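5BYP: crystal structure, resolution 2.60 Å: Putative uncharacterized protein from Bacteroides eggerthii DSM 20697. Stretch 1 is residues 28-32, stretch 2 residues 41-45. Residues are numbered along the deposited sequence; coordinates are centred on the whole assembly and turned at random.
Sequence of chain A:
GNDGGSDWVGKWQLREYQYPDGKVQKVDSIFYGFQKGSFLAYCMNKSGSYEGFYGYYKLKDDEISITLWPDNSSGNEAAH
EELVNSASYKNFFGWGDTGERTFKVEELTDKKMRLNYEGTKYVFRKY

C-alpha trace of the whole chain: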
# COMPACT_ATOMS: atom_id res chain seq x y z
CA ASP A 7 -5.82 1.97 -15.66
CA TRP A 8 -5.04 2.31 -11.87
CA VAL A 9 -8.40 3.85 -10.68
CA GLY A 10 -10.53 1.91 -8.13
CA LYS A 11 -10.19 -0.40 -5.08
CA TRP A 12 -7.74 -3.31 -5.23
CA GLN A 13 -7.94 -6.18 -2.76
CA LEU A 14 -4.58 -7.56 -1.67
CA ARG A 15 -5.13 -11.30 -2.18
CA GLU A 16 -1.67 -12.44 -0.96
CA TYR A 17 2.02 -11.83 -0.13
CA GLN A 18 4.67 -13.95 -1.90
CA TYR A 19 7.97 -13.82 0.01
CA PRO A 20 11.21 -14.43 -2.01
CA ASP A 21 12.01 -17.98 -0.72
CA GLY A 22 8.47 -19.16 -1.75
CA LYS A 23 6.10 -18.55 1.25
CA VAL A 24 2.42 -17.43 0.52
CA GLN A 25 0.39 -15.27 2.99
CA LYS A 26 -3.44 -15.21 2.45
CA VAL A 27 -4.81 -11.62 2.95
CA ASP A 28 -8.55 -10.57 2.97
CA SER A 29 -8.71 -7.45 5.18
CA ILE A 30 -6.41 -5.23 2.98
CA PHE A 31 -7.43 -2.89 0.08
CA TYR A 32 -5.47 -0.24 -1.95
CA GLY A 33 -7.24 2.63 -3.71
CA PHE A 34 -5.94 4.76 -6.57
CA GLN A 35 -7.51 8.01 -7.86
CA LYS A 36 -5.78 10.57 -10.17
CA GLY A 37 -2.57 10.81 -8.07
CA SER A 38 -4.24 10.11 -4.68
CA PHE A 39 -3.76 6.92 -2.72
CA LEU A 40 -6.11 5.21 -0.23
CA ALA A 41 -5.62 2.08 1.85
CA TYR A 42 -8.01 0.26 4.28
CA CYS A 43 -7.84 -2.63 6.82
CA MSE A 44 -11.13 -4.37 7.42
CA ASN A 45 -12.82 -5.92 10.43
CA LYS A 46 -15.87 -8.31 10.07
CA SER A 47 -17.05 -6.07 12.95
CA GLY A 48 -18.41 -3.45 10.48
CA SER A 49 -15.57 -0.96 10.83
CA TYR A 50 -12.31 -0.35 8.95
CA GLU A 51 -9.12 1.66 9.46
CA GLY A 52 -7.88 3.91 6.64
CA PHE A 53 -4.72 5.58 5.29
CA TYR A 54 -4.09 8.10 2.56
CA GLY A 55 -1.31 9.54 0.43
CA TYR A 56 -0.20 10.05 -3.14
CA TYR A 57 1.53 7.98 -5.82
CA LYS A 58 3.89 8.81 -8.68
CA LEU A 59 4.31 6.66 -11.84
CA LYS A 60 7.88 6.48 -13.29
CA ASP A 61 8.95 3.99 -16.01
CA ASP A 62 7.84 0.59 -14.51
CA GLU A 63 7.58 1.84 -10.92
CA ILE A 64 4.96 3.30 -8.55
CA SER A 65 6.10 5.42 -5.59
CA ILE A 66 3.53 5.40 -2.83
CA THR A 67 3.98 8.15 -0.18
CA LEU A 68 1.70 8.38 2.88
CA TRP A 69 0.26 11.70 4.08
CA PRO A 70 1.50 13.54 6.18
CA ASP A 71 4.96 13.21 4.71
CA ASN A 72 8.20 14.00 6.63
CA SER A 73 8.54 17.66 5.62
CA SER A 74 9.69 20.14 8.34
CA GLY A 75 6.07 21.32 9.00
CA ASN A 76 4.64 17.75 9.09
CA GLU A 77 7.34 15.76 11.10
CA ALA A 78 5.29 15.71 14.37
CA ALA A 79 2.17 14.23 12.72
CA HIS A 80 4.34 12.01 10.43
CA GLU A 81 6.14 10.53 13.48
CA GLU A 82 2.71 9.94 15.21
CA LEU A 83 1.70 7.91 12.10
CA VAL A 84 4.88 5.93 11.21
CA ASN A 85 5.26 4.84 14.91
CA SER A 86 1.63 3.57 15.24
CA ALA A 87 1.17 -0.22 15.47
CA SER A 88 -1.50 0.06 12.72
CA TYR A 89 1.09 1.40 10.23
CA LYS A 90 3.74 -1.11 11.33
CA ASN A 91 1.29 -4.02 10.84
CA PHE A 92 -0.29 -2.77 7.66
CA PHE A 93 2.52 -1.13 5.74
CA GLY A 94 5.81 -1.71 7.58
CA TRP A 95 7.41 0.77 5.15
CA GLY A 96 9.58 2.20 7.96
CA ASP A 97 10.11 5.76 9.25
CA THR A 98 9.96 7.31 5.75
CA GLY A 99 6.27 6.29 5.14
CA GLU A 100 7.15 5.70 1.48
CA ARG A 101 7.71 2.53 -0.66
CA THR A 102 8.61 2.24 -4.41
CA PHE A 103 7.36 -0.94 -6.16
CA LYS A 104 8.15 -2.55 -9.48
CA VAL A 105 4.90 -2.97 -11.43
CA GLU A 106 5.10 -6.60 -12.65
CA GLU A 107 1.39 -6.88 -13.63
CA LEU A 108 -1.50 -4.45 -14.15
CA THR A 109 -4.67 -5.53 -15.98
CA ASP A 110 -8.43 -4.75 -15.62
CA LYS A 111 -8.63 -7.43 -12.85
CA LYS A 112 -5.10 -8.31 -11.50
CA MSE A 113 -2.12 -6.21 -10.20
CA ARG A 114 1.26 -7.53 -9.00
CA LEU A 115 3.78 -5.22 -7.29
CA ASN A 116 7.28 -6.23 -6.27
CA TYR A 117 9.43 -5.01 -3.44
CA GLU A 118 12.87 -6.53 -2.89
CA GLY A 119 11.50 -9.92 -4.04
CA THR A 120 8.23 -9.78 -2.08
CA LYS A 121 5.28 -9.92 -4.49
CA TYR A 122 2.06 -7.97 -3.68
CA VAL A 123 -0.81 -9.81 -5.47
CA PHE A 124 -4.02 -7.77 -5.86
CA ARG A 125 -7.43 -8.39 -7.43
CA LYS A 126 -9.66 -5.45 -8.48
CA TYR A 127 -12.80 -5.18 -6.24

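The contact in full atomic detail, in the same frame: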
# COMPACT_ATOMS: atom_id res chain seq x y z
N ASP A 28 -7.14 -10.82 3.34
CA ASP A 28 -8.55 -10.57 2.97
C ASP A 28 -9.00 -9.19 3.40
O ASP A 28 -9.87 -8.58 2.76
CB ASP A 28 -9.48 -11.64 3.60
CG ASP A 28 -9.53 -11.67 5.14
OD1 ASP A 28 -8.51 -11.29 5.78
OD2 ASP A 28 -10.58 -12.10 5.69
N SER A 29 -8.41 -8.70 4.50
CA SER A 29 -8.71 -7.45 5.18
C SER A 29 -8.12 -6.20 4.47
O SER A 29 -8.56 -5.09 4.77
CB SER A 29 -8.15 -7.53 6.61
OG SER A 29 -8.30 -6.33 7.34
N ILE A 30 -7.14 -6.37 3.56
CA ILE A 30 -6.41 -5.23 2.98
C ILE A 30 -6.89 -4.84 1.56
O ILE A 30 -7.07 -5.69 0.68
CB ILE A 30 -4.88 -5.56 3.00
CG1 ILE A 30 -4.37 -5.70 4.46
CG2 ILE A 30 -4.05 -4.54 2.18
CD1 ILE A 30 -2.86 -5.95 4.67
N PHE A 31 -7.05 -3.51 1.35
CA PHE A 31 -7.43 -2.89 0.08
C PHE A 31 -6.57 -1.66 -0.19
O PHE A 31 -6.25 -0.92 0.74
CB PHE A 31 -8.92 -2.51 0.09
CG PHE A 31 -9.88 -3.66 0.27
CD1 PHE A 31 -10.17 -4.15 1.54
CD2 PHE A 31 -10.53 -4.22 -0.82
CE1 PHE A 31 -11.06 -5.21 1.71
CE2 PHE A 31 -11.45 -5.25 -0.64
CZ PHE A 31 -11.69 -5.76 0.62
N TYR A 32 -6.19 -1.44 -1.47
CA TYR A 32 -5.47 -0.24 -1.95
C TYR A 32 -6.35 0.48 -2.93
O TYR A 32 -6.99 -0.16 -3.74
CB TYR A 32 -4.12 -0.62 -2.62
CG TYR A 32 -2.94 -0.87 -1.69
CD1 TYR A 32 -3.13 -1.43 -0.43
CD2 TYR A 32 -1.63 -0.71 -2.14
CE1 TYR A 32 -2.04 -1.77 0.38
CE2 TYR A 32 -0.54 -0.99 -1.33
CZ TYR A 32 -0.75 -1.55 -0.08
OH TYR A 32 0.33 -1.89 0.69
N ALA A 41 -5.83 3.45 1.40
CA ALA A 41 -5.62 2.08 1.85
C ALA A 41 -6.51 1.81 3.07
O ALA A 41 -6.70 2.73 3.89
CB ALA A 41 -4.15 1.86 2.17
N TYR A 42 -7.12 0.60 3.15
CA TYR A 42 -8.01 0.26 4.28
C TYR A 42 -7.82 -1.19 4.77
O TYR A 42 -7.63 -2.11 3.97
CB TYR A 42 -9.51 0.48 3.95
CG TYR A 42 -9.80 1.18 2.64
CD1 TYR A 42 -9.72 2.56 2.53
CD2 TYR A 42 -10.30 0.47 1.56
CE1 TYR A 42 -10.01 3.22 1.33
CE2 TYR A 42 -10.62 1.12 0.36
CZ TYR A 42 -10.48 2.49 0.26
OH TYR A 42 -10.80 3.15 -0.91
N CYS A 43 -7.91 -1.35 6.11
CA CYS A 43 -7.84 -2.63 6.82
C CYS A 43 -9.18 -2.92 7.40
O CYS A 43 -9.68 -2.14 8.20
CB CYS A 43 -6.76 -2.60 7.89
SG CYS A 43 -6.40 -4.22 8.60
N MSE A 44 -9.77 -4.03 7.01
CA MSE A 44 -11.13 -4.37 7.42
C MSE A 44 -11.19 -5.03 8.77
O MSE A 44 -10.17 -5.22 9.45
CB MSE A 44 -11.81 -5.29 6.38
CG MSE A 44 -12.21 -4.54 5.10
SE MSE A 44 -13.62 -3.18 5.33
CE MSE A 44 -13.12 -1.96 3.80
N ASN A 45 -12.42 -5.26 9.20
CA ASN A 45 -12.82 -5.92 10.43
C ASN A 45 -14.27 -6.36 10.22
O ASN A 45 -15.13 -5.52 9.92
CB ASN A 45 -12.64 -4.99 11.64

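The contact between residues 28-32 and 41-45 is a short antiparallel β pairing, held by backbone hydrogen bonds along its length, finished by a serine hydroxyl at one end and padded by side chains. It illustrates a general principle: in antiparallel sheets the backbone sets the register, and the register then decides which side chains meet. The two strands run at 170° to each other, close to ideal antiparallel, and their axes approach to 4.8 Å.

The centre of the pairing is Phe31 opposite Tyr42, a hydrogen-bonded pair in which each residue both gives and receives. Phe31 N donates to Tyr42 O at 3.0 Å, and Tyr42 N returns the bond to Phe31 O, also at 3.0 Å. The N-H...O angles of 147° and 160° show that both hydrogens point reasonably well at their acceptors. As the alternation of an antiparallel ladder requires, the neighbouring pairs, Ile30 with Cys43 and Tyr32 with Ala41, are non-hydrogen-bonded. There the strands draw closer, with CA-CA distances of 4.8 and 4.5 Å against 5.3 Å for Phe31 and Tyr42. This closeness brings CA hydrogens to carbonyl oxygens that already accept a conventional bond: Ile30 CA lies 3.5 Å from Tyr42 O, and Ala41 CA lies 3.3 Å from Phe31 O.

Next to the bridges, Ser29 is joined to Met44 by two hydrogen bonds. Met44 N donates to Ser29 O at 2.8 Å, and Cys43 CA makes a CA-H...O contact of 3.3 Å with the same Ser29 O. The second bond comes from a side chain: Ser29 OG donates to Met44 O at 3.0 Å. With chi1 in the t well, the hydroxyl reaches the opposing backbone and supplies a link that the main chain alone does not make here. It is crowded, for Ser29 OG also sits 3.1 Å from Cys43 SG.

The side chains sort by face. Phe31 and Tyr42 project from the same side of the sheet, and their contact is between Phe31 CB and Tyr42 CD2, at 3.6 Å; it is apolar packing of an aromatic ring against a methylene rather than a ring stack. Farther along, the Phe31 ring meets the selenomethionine Met44, whose CB points toward the first stretch; Phe31 CE1 and Met44 CG are 3.6 Å apart. A single phenylalanine thus touches both a directly paired residue and one two positions on. Ile30, Tyr32, Ala41 and Cys43 direct their side chains to the other face. The cross-strand packing there is lighter, as the 4.3 Å between Tyr32 CD1 and Ala41 CB illustrates.

At the ends the contact fades. Neither Asp28 nor Asn45 touches the opposite stretch, and the 376 Å² buried in total belongs to the residues between them.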